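Local coordinates for protein beta-L-arabinobiosidase (Bacteroides thetaiotaomicron, PDB 5MQR) that hydrolyses glycosidic bonds in plant pectin breakdown by a gut bacterium, probably releasing arabinose-containing units, and possibly acts on sialosides, at residues Gly154-Lys159 with Pro239-Gln244; Phe668-Tyr673 with Gly990-Gly995; Lys749-Asn754 with Tyr796-Val801. All coordinates share one frame; numbering follows the deposited sequence.

In the fold
Along the chain contact 1 comes first and is complete before contact 2 opens; contact 3 then lies wholly within the long stretch that contact 2 brackets. Contact 1 joins strand 148-157 to helix 239-242 in the N-terminal beta propeller. Its centre is about 58 Å from that of contact 2 and about 79 Å from that of contact 3, and both lie across the chain's centre from it. Contact 2 seats helix 666-680 on strand 991-992, and contact 3 joins two loops of the MGH1-like glycoside hydrolase region. Contact 1 is thus local to the propeller, while contacts 2 and 3 both belong to the helical part, their nearest atoms about 14 Å apart.

Contact 1 of 3, residues Gly154-Lys159 with Pro239-Gln244; sequences GFYVSK and PLYMMQ
Strand 148-157 meets the short helix 239-242 at a single point of closest backbone approach, where the CA atoms of Tyr-156 and Tyr-241 are 8.8 Å apart. That spacing leaves the contact to side chains, and both tyrosines direct their CB toward the opposite segment. The rings form a T-shaped (edge-to-face) pair: the centroids lie 5.2 Å apart with the planes at 79°, and the edge of Tyr-156 is turned to the face of Tyr-241. The closest ring carbons are Tyr-156 CD1 and Tyr-241 CZ, separated by 3.6 Å. Tyr-156 has CG anti to the backbone N (chi1 174°), which carries the CD1 edge of its ring to Tyr-241. Separately, Tyr-156 CB lies 4.0 Å from Tyr-241 CE2. At the rim of the Tyr-241 ring, close to its plane, CE2 stands 3.4 Å from the carbonyl O of Phe-155. The hydroxyls are satisfied separately, Tyr-156 OH by Glu-234 and Tyr-241 OH by Asn-379, whose OD1 also takes the N-H of Val-157. Strand 148-157 is an outer strand of a four-stranded antiparallel sheet, consistent with one propeller blade; Met-166 of the adjacent strand 163-170 touches both tyrosines, and Ile-235 of helix 226-236 packs on Tyr-156.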
loop_
_atom_site.group_PDB
_atom_site.type_symbol
_atom_site.label_atom_id
_atom_site.label_comp_id
_atom_site.label_asym_id
_atom_site.label_seq_id
_atom_site.Cartn_x
_atom_site.Cartn_y
_atom_site.Cartn_z
ATOM N N GLY A 154 31.181 13.377 9.061
ATOM C CA GLY A 154 31.274 13.583 10.491
ATOM C C GLY A 154 31.567 12.393 11.387
ATOM O O GLY A 154 32.006 12.606 12.513
ATOM N N PHE A 155 31.374 11.167 10.893
ATOM C CA PHE A 155 31.304 9.992 11.731
ATOM C C PHE A 155 31.823 8.754 11.021
ATOM O O PHE A 155 31.547 8.575 9.840
ATOM C CB PHE A 155 29.856 9.694 12.130
ATOM C CG PHE A 155 29.250 10.671 13.095
ATOM C CD1 PHE A 155 29.737 10.792 14.373
ATOM C CD2 PHE A 155 28.140 11.407 12.742
ATOM C CE1 PHE A 155 29.148 11.665 15.279
ATOM C CE2 PHE A 155 27.554 12.282 13.636
ATOM C CZ PHE A 155 28.062 12.414 14.909
ATOM N N TYR A 156 32.514 7.882 11.760
ATOM C CA TYR A 156 32.881 6.528 11.300
ATOM C C TYR A 156 32.741 5.533 12.454
ATOM O O TYR A 156 33.296 5.751 13.536
ATOM C CB TYR A 156 34.336 6.502 10.798
ATOM C CG TYR A 156 34.844 5.118 10.451
ATOM C CD1 TYR A 156 34.276 4.413 9.401
ATOM C CD2 TYR A 156 35.895 4.530 11.148
ATOM C CE1 TYR A 156 34.704 3.153 9.059
ATOM C CE2 TYR A 156 36.344 3.268 10.812
ATOM C CZ TYR A 156 35.743 2.573 9.768
ATOM O OH TYR A 156 36.153 1.307 9.372
ATOM N N VAL A 157 32.051 4.427 12.224
ATOM C CA VAL A 157 32.029 3.316 13.174
ATOM C C VAL A 157 33.034 2.273 12.692
ATOM O O VAL A 157 32.891 1.712 11.598
ATOM C CB VAL A 157 30.623 2.671 13.296
ATOM C CG1 VAL A 157 30.666 1.454 14.242
ATOM C CG2 VAL A 157 29.620 3.697 13.778
ATOM N N SER A 158 34.034 2.002 13.521
ATOM C CA SER A 158 35.126 1.115 13.148
ATOM C C SER A 158 34.723 -0.360 13.177
ATOM O O SER A 158 33.621 -0.730 13.617
ATOM C CB SER A 158 36.324 1.352 14.053
ATOM O OG SER A 158 36.154 0.695 15.291
ATOM N N LYS A 159 35.623 -1.194 12.681
ATOM C CA LYS A 159 35.404 -2.633 12.650
ATOM C C LYS A 159 35.299 -3.229 14.044
ATOM O O LYS A 159 34.501 -4.112 14.253
ATOM C CB LYS A 159 36.503 -3.323 11.858
ATOM C CG LYS A 159 36.352 -3.037 10.382
ATOM C CD LYS A 159 37.459 -3.704 9.596
ATOM C CE LYS A 159 37.412 -3.301 8.124
ATOM N NZ LYS A 159 38.717 -3.712 7.518
ATOM N N PRO A 239 38.116 4.210 0.604
ATOM C CA PRO A 239 37.925 5.209 -0.457
ATOM C C PRO A 239 36.609 5.952 -0.400
ATOM O O PRO A 239 36.579 7.106 -0.792
ATOM C CB PRO A 239 38.007 4.382 -1.745
ATOM C CG PRO A 239 37.606 3.002 -1.325
ATOM C CD PRO A 239 38.184 2.839 0.055
ATOM N N LEU A 240 35.556 5.326 0.121
ATOM C CA LEU A 240 34.281 6.008 0.314
ATOM C C LEU A 240 34.380 7.219 1.265
ATOM O O LEU A 240 33.630 8.184 1.123
ATOM C CB LEU A 240 33.197 5.052 0.811
ATOM C CG LEU A 240 32.893 3.856 -0.087
ATOM C CD1 LEU A 240 31.731 3.100 0.515
ATOM C CD2 LEU A 240 32.580 4.287 -1.515
ATOM N N TYR A 241 35.289 7.146 2.228
ATOM C CA TYR A 241 35.564 8.263 3.121
ATOM C C TYR A 241 36.492 9.293 2.467
ATOM O O TYR A 241 36.297 10.492 2.661
ATOM C CB TYR A 241 36.084 7.759 4.490
ATOM C CG TYR A 241 34.930 7.273 5.340
ATOM C CD1 TYR A 241 34.291 6.057 5.072
ATOM C CD2 TYR A 241 34.413 8.072 6.350
ATOM C CE1 TYR A 241 33.203 5.633 5.834
ATOM C CE2 TYR A 241 33.336 7.667 7.112
ATOM C CZ TYR A 241 32.730 6.451 6.856
ATOM O OH TYR A 241 31.638 6.090 7.624
HETATM N N MSE A 242 37.459 8.857 1.658
HETATM C CA MSE A 242 38.341 9.815 0.947
HETATM C C MSE A 242 37.558 10.643 -0.068
HETATM O O MSE A 242 37.822 11.843 -0.225
HETATM C CB MSE A 242 39.533 9.129 0.305
HETATM C CG MSE A 242 40.402 8.367 1.296
HETATM SE SE MSE A 242 41.100 9.555 2.677
HETATM C CE MSE A 242 39.748 9.249 4.073
HETATM N N MSE A 243 36.538 10.049 -0.690
HETATM C CA MSE A 243 35.633 10.778 -1.584
HETATM C C MSE A 243 34.917 11.926 -0.920
HETATM O O MSE A 243 34.467 12.852 -1.601
HETATM C CB MSE A 243 34.552 9.869 -2.155
HETATM C CG MSE A 243 35.101 8.814 -3.114
HETATM SE SE MSE A 243 35.938 9.599 -4.715
HETATM C CE MSE A 243 34.226 9.991 -5.612
ATOM N N GLN A 244 34.792 11.874 0.405
ATOM C CA GLN A 244 34.105 12.913 1.172
ATOM C C GLN A 244 35.055 13.894 1.811
ATOM O O GLN A 244 34.639 14.691 2.632
ATOM C CB GLN A 244 33.214 12.273 2.239
ATOM C CG GLN A 244 32.182 11.317 1.666
ATOM C CD GLN A 244 31.354 10.637 2.737
ATOM O OE1 GLN A 244 30.539 11.278 3.410
ATOM N NE2 GLN A 244 31.573 9.329 2.917
#

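Contact 2 of 3, residues Phe668-Tyr673 with Gly990-Gly995; sequences FEEMYY and GRPYIG
Glu-670 OE1 is hydrogen-bonded with Tyr-987 OH, and the carboxylate held in this way turns a face to Pro-992 CG. The evidence is in the spacing: Pro-992 CG is 3.8 Å from Glu-670 CD and nearly equally far from both carboxylate oxygens, which places CG over the carboxylate face rather than beside one oxygen. The glutamate gets there as an extended arm, with CG anti to the backbone N (chi1 180°), and it crosses the proline at about a right angle. Replacing Glu-670 by an alanine would probably leave Tyr-987 OH without this carboxylate partner and open a gap over Pro-992 CG. One residue on, Met-671, present as selenomethionine, adds an apolar touch: its chain curls beyond CB, and its methyl CE ends 4.2 Å from Pro-992 CB. Pro-992 is therefore the common surface for two successive helix side chains, while the backbones stay apart, the nearest CA atoms, those of Met-671 and Pro-992, being 7.1 Å from each other. The helical region is consistent with the (alpha/alpha)6 barrel of six-hairpin glycosidases. In it, strand 991-992 pairs antiparallel with strand 987-988, which follows helix 972-985, and rests on helix 666-680. Phe-633 and Met-636 of helix 627-636 also pack on Pro-992, as does Tyr-674 of helix 666-680, so that two helices contribute to the surroundings of the proline.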
loop_
_atom_site.group_PDB
_atom_site.type_symbol
_atom_site.label_atom_id
_atom_site.label_comp_id
_atom_site.label_asym_id
_atom_site.label_seq_id
_atom_site.Cartn_x
_atom_site.Cartn_y
_atom_site.Cartn_z
ATOM N N PHE A 668 -6.645 -11.001 -18.078
ATOM C CA PHE A 668 -7.241 -11.392 -16.798
ATOM C C PHE A 668 -8.037 -10.264 -16.140
ATOM O O PHE A 668 -9.153 -10.475 -15.626
ATOM C CB PHE A 668 -6.153 -11.828 -15.804
ATOM C CG PHE A 668 -5.768 -13.278 -15.887
ATOM C CD1 PHE A 668 -4.772 -13.706 -16.761
ATOM C CD2 PHE A 668 -6.363 -14.201 -15.058
ATOM C CE1 PHE A 668 -4.400 -15.047 -16.820
ATOM C CE2 PHE A 668 -5.989 -15.546 -15.099
ATOM C CZ PHE A 668 -4.999 -15.966 -15.972
ATOM N N GLU A 669 -7.450 -9.079 -16.151
ATOM C CA GLU A 669 -8.068 -7.926 -15.559
ATOM C C GLU A 669 -9.342 -7.569 -16.323
ATOM O O GLU A 669 -10.383 -7.401 -15.717
ATOM C CB GLU A 669 -7.107 -6.728 -15.517
ATOM C CG GLU A 669 -7.659 -5.548 -14.716
ATOM C CD GLU A 669 -6.697 -4.383 -14.630
ATOM O OE1 GLU A 669 -5.749 -4.476 -13.817
ATOM O OE2 GLU A 669 -6.889 -3.385 -15.375
ATOM N N GLU A 670 -9.253 -7.490 -17.646
ATOM C CA GLU A 670 -10.397 -7.166 -18.487
ATOM C C GLU A 670 -11.525 -8.174 -18.299
ATOM O O GLU A 670 -12.677 -7.781 -18.257
ATOM C CB GLU A 670 -9.997 -7.118 -19.963
ATOM C CG GLU A 670 -11.144 -6.791 -20.903
ATOM C CD GLU A 670 -10.700 -6.680 -22.346
ATOM O OE1 GLU A 670 -10.150 -7.650 -22.909
ATOM O OE2 GLU A 670 -10.922 -5.617 -22.931
HETATM N N MSE A 671 -11.181 -9.453 -18.185
HETATM C CA MSE A 671 -12.194 -10.524 -18.056
HETATM C C MSE A 671 -12.869 -10.454 -16.722
HETATM O O MSE A 671 -14.043 -10.757 -16.613
HETATM C CB MSE A 671 -11.590 -11.913 -18.259
HETATM C CG MSE A 671 -12.619 -13.005 -18.521
HETATM SE SE MSE A 671 -13.740 -12.587 -20.115
HETATM C CE MSE A 671 -12.286 -12.256 -21.402
ATOM N N TYR A 672 -12.121 -10.059 -15.689
ATOM C CA TYR A 672 -12.672 -9.834 -14.380
ATOM C C TYR A 672 -13.837 -8.867 -14.475
ATOM O O TYR A 672 -14.942 -9.154 -14.038
ATOM C CB TYR A 672 -11.601 -9.291 -13.419
ATOM C CG TYR A 672 -12.142 -9.118 -12.040
ATOM C CD1 TYR A 672 -12.161 -10.170 -11.143
ATOM C CD2 TYR A 672 -12.685 -7.898 -11.638
ATOM C CE1 TYR A 672 -12.692 -10.008 -9.877
ATOM C CE2 TYR A 672 -13.216 -7.733 -10.369
ATOM C CZ TYR A 672 -13.216 -8.791 -9.495
ATOM O OH TYR A 672 -13.789 -8.635 -8.249
ATOM N N TYR A 673 -13.580 -7.717 -15.070
ATOM C CA TYR A 673 -14.607 -6.689 -15.162
ATOM C C TYR A 673 -15.697 -7.083 -16.141
ATOM O O TYR A 673 -16.879 -6.869 -15.842
ATOM C CB TYR A 673 -13.988 -5.296 -15.447
ATOM C CG TYR A 673 -13.217 -4.840 -14.241
ATOM C CD1 TYR A 673 -13.875 -4.336 -13.118
ATOM C CD2 TYR A 673 -11.831 -5.025 -14.164
ATOM C CE1 TYR A 673 -13.155 -3.975 -11.974
ATOM C CE2 TYR A 673 -11.112 -4.680 -13.035
ATOM C CZ TYR A 673 -11.770 -4.160 -11.947
ATOM O OH TYR A 673 -11.042 -3.835 -10.840
ATOM N N GLY A 990 -12.739 -10.281 -31.632
ATOM C CA GLY A 990 -11.826 -9.390 -30.953
ATOM C C GLY A 990 -12.280 -8.759 -29.653
ATOM O O GLY A 990 -11.544 -7.957 -29.074
ATOM N N ARG A 991 -13.462 -9.128 -29.174
ATOM C CA ARG A 991 -14.054 -8.509 -27.995
ATOM C C ARG A 991 -14.391 -9.576 -26.988
ATOM O O ARG A 991 -14.690 -10.689 -27.372
ATOM C CB ARG A 991 -15.345 -7.797 -28.358
ATOM C CG ARG A 991 -15.181 -6.728 -29.412
ATOM C CD ARG A 991 -16.476 -5.975 -29.641
ATOM N NE ARG A 991 -17.471 -6.770 -30.371
ATOM C CZ ARG A 991 -17.546 -6.868 -31.690
ATOM N NH1 ARG A 991 -16.667 -6.255 -32.491
ATOM N NH2 ARG A 991 -18.508 -7.597 -32.227
ATOM N N PRO A 992 -14.361 -9.234 -25.697
ATOM C CA PRO A 992 -14.756 -10.214 -24.692
ATOM C C PRO A 992 -16.146 -10.754 -24.983
ATOM O O PRO A 992 -17.020 -10.018 -25.481
ATOM C CB PRO A 992 -14.759 -9.437 -23.379
ATOM C CG PRO A 992 -14.008 -8.166 -23.632
ATOM C CD PRO A 992 -13.914 -7.953 -25.109
ATOM N N TYR A 993 -16.312 -12.046 -24.702
ATOM C CA TYR A 993 -17.471 -12.792 -25.116
ATOM C C TYR A 993 -17.603 -14.050 -24.262
ATOM O O TYR A 993 -16.634 -14.788 -24.093
ATOM C CB TYR A 993 -17.330 -13.159 -26.578
ATOM C CG TYR A 993 -18.527 -13.869 -27.154
ATOM C CD1 TYR A 993 -18.661 -15.239 -27.026
ATOM C CD2 TYR A 993 -19.514 -13.176 -27.868
ATOM C CE1 TYR A 993 -19.748 -15.916 -27.571
ATOM C CE2 TYR A 993 -20.619 -13.844 -28.412
ATOM C CZ TYR A 993 -20.732 -15.221 -28.240
ATOM O OH TYR A 993 -21.781 -15.957 -28.763
ATOM N N ILE A 994 -18.793 -14.261 -23.714
ATOM C CA ILE A 994 -19.119 -15.487 -22.997
ATOM C C ILE A 994 -20.378 -16.036 -23.667
ATOM O O ILE A 994 -21.469 -15.426 -23.610
ATOM C CB ILE A 994 -19.277 -15.312 -21.465
ATOM C CG1 ILE A 994 -19.587 -16.650 -20.769
ATOM C CG2 ILE A 994 -20.365 -14.319 -21.094
ATOM C CD1 ILE A 994 -18.532 -17.723 -20.964
ATOM N N GLY A 995 -20.183 -17.168 -24.337
ATOM C CA GLY A 995 -21.231 -17.893 -25.042
ATOM C C GLY A 995 -21.497 -19.246 -24.413
ATOM O O GLY A 995 -21.159 -19.489 -23.250
#

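Contact 3 of 3, residues Lys749-Asn754 with Tyr796-Val801; sequences KFSSWN and YWQGDV
The amide of Gln-798 points its NE2 straight at the hydroxyl of Ser-751, and this bond is the polar centre of the contact. NE2 donates to Ser-751 OG over 3.0 Å with an N-H...O angle of 164°, and OG lies 6° from the amide plane, so the serine is met end-on to the N-H and not over the amide face. Gln-798 leaves the backbone with CG anti to N (chi1 -173°), which sets CG 3.4 Å from Ser-751 OG, and the bend at chi2 then brings NE2 round to the same oxygen. The hydroxyl therefore rests against the aliphatic part of the glutamine as well as its amide. At the other end of the amide, Gly-799 N to Gln-798 OE1 at 3.4 Å is a weak bond that may add a little to fixing the rotation, the main hold being NE2 to OG. Ser-751 OG has a second partner in Asp-803 OD1. Beside this pair, the CB of Phe-750 starts away from the opposite loop, but the ring swings back: Val-801 O sits obliquely to it, 3.8 Å from Phe-750 CE1, a van der Waals touch on the backbone. Both segments are loops of a helical region consistent with an (alpha/alpha)6 barrel: 749-754 leads into helix 754-765, with Trp-753 at the N-cap position, and 796-801 lies between helices 768-788 and 820-839. Tyr-825 of helix 820-839 packs on Ser-751, while Ile-822 of that helix and Trp-785 of helix 768-788 touch Gln-798, so the paired loops are lodged against two helices.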
loop_
_atom_site.group_PDB
_atom_site.type_symbol
_atom_site.label_atom_id
_atom_site.label_comp_id
_atom_site.label_asym_id
_atom_site.label_seq_id
_atom_site.Cartn_x
_atom_site.Cartn_y
_atom_site.Cartn_z
ATOM N N LYS A 749 -36.645 -29.908 -13.365
ATOM C CA LYS A 749 -36.101 -30.201 -14.687
ATOM C C LYS A 749 -34.580 -30.275 -14.725
ATOM O O LYS A 749 -34.031 -30.708 -15.724
ATOM C CB LYS A 749 -36.583 -29.164 -15.726
ATOM C CG LYS A 749 -38.096 -29.118 -15.953
ATOM C CD LYS A 749 -38.608 -30.404 -16.572
ATOM C CE LYS A 749 -40.097 -30.320 -16.871
ATOM N NZ LYS A 749 -40.657 -31.700 -16.995
ATOM N N PHE A 750 -33.906 -29.842 -13.660
ATOM C CA PHE A 750 -32.452 -29.879 -13.619
ATOM C C PHE A 750 -31.911 -30.278 -12.255
ATOM O O PHE A 750 -32.438 -29.858 -11.211
ATOM C CB PHE A 750 -31.860 -28.527 -14.030
ATOM C CG PHE A 750 -32.130 -28.158 -15.461
ATOM C CD1 PHE A 750 -31.380 -28.719 -16.488
ATOM C CD2 PHE A 750 -33.152 -27.286 -15.787
ATOM C CE1 PHE A 750 -31.635 -28.402 -17.820
ATOM C CE2 PHE A 750 -33.405 -26.956 -17.111
ATOM C CZ PHE A 750 -32.652 -27.518 -18.129
ATOM N N SER A 751 -30.854 -31.093 -12.285
ATOM C CA SER A 751 -30.143 -31.482 -11.093
ATOM C C SER A 751 -29.738 -30.239 -10.312
ATOM O O SER A 751 -29.579 -29.149 -10.879
ATOM C CB SER A 751 -28.894 -32.291 -11.439
ATOM O OG SER A 751 -29.202 -33.446 -12.199
ATOM N N SER A 752 -29.576 -30.426 -9.004
ATOM C CA SER A 752 -29.335 -29.316 -8.077
ATOM C C SER A 752 -28.206 -29.588 -7.087
ATOM O O SER A 752 -28.198 -30.651 -6.436
ATOM C CB SER A 752 -30.615 -29.024 -7.287
ATOM O OG SER A 752 -30.353 -28.087 -6.263
ATOM N N TRP A 753 -27.285 -28.622 -6.966
ATOM C CA TRP A 753 -26.386 -28.530 -5.803
ATOM C C TRP A 753 -26.686 -27.299 -4.974
ATOM O O TRP A 753 -25.817 -26.752 -4.313
ATOM C CB TRP A 753 -24.902 -28.653 -6.178
ATOM C CG TRP A 753 -24.207 -27.542 -6.908
ATOM C CD1 TRP A 753 -23.496 -26.552 -6.355
ATOM C CD2 TRP A 753 -24.093 -27.366 -8.327
ATOM N NE1 TRP A 753 -22.962 -25.745 -7.311
ATOM C CE2 TRP A 753 -23.301 -26.231 -8.540
ATOM C CE3 TRP A 753 -24.567 -28.067 -9.434
ATOM C CZ2 TRP A 753 -22.987 -25.761 -9.812
ATOM C CZ3 TRP A 753 -24.251 -27.603 -10.703
ATOM C CH2 TRP A 753 -23.479 -26.457 -10.883
ATOM N N ASN A 754 -27.957 -26.928 -4.905
ATOM C CA ASN A 754 -28.323 -25.636 -4.331
ATOM C C ASN A 754 -28.192 -25.510 -2.833
ATOM O O ASN A 754 -27.974 -24.394 -2.345
ATOM C CB ASN A 754 -29.723 -25.234 -4.755
ATOM C CG ASN A 754 -29.810 -24.956 -6.236
ATOM O OD1 ASN A 754 -28.806 -24.646 -6.904
ATOM N ND2 ASN A 754 -31.005 -25.107 -6.775
ATOM N N TYR A 796 -28.044 -42.158 -6.968
ATOM C CA TYR A 796 -28.932 -41.297 -7.744
ATOM C C TYR A 796 -28.740 -41.588 -9.239
ATOM O O TYR A 796 -27.657 -41.988 -9.677
ATOM C CB TYR A 796 -28.733 -39.796 -7.401
ATOM C CG TYR A 796 -29.354 -39.376 -6.054
ATOM C CD1 TYR A 796 -28.710 -39.642 -4.855
ATOM C CD2 TYR A 796 -30.598 -38.750 -5.996
ATOM C CE1 TYR A 796 -29.274 -39.287 -3.630
ATOM C CE2 TYR A 796 -31.170 -38.397 -4.793
ATOM C CZ TYR A 796 -30.507 -38.663 -3.599
ATOM O OH TYR A 796 -31.058 -38.327 -2.374
ATOM N N TRP A 797 -29.823 -41.449 -9.997
ATOM C CA TRP A 797 -29.761 -41.449 -11.444
ATOM C C TRP A 797 -30.195 -40.104 -11.936
ATOM O O TRP A 797 -30.941 -39.398 -11.266
ATOM C CB TRP A 797 -30.653 -42.509 -12.083
ATOM C CG TRP A 797 -32.115 -42.371 -11.802
ATOM C CD1 TRP A 797 -32.809 -42.986 -10.799
ATOM C CD2 TRP A 797 -33.071 -41.582 -12.525
ATOM N NE1 TRP A 797 -34.135 -42.634 -10.853
ATOM C CE2 TRP A 797 -34.327 -41.773 -11.901
ATOM C CE3 TRP A 797 -32.994 -40.735 -13.637
ATOM C CZ2 TRP A 797 -35.499 -41.144 -12.356
ATOM C CZ3 TRP A 797 -34.163 -40.095 -14.089
ATOM C CH2 TRP A 797 -35.392 -40.298 -13.446
ATOM N N GLN A 798 -29.724 -39.749 -13.123
ATOM C CA GLN A 798 -30.288 -38.636 -13.855
ATOM C C GLN A 798 -30.069 -38.836 -15.323
ATOM O O GLN A 798 -29.002 -39.296 -15.732
ATOM C CB GLN A 798 -29.636 -37.336 -13.426
ATOM C CG GLN A 798 -30.286 -36.095 -14.020
ATOM C CD GLN A 798 -31.689 -35.840 -13.521
ATOM O OE1 GLN A 798 -32.614 -36.591 -13.807
ATOM N NE2 GLN A 798 -31.863 -34.739 -12.804
ATOM N N GLY A 799 -31.069 -38.488 -16.122
ATOM C CA GLY A 799 -30.869 -38.372 -17.572
ATOM C C GLY A 799 -29.889 -37.258 -17.887
ATOM O O GLY A 799 -29.907 -36.213 -17.223
ATOM N N ASP A 800 -29.010 -37.456 -18.863
ATOM C CA ASP A 800 -27.952 -36.449 -19.089
ATOM C C ASP A 800 -28.528 -35.079 -19.506
ATOM O O ASP A 800 -28.007 -34.054 -19.102
ATOM C CB ASP A 800 -26.796 -36.954 -19.990
ATOM C CG ASP A 800 -27.210 -37.244 -21.446
ATOM O OD1 ASP A 800 -28.415 -37.228 -21.793
ATOM O OD2 ASP A 800 -26.283 -37.497 -22.247
ATOM N N VAL A 801 -29.658 -35.077 -20.206
ATOM C CA VAL A 801 -30.388 -33.840 -20.560
ATOM C C VAL A 801 -30.785 -33.024 -19.301
ATOM O O VAL A 801 -30.722 -31.793 -19.297
ATOM C CB VAL A 801 -31.654 -34.146 -21.434
ATOM C CG1 VAL A 801 -32.419 -32.870 -21.775
ATOM C CG2 VAL A 801 -31.280 -34.883 -22.723
#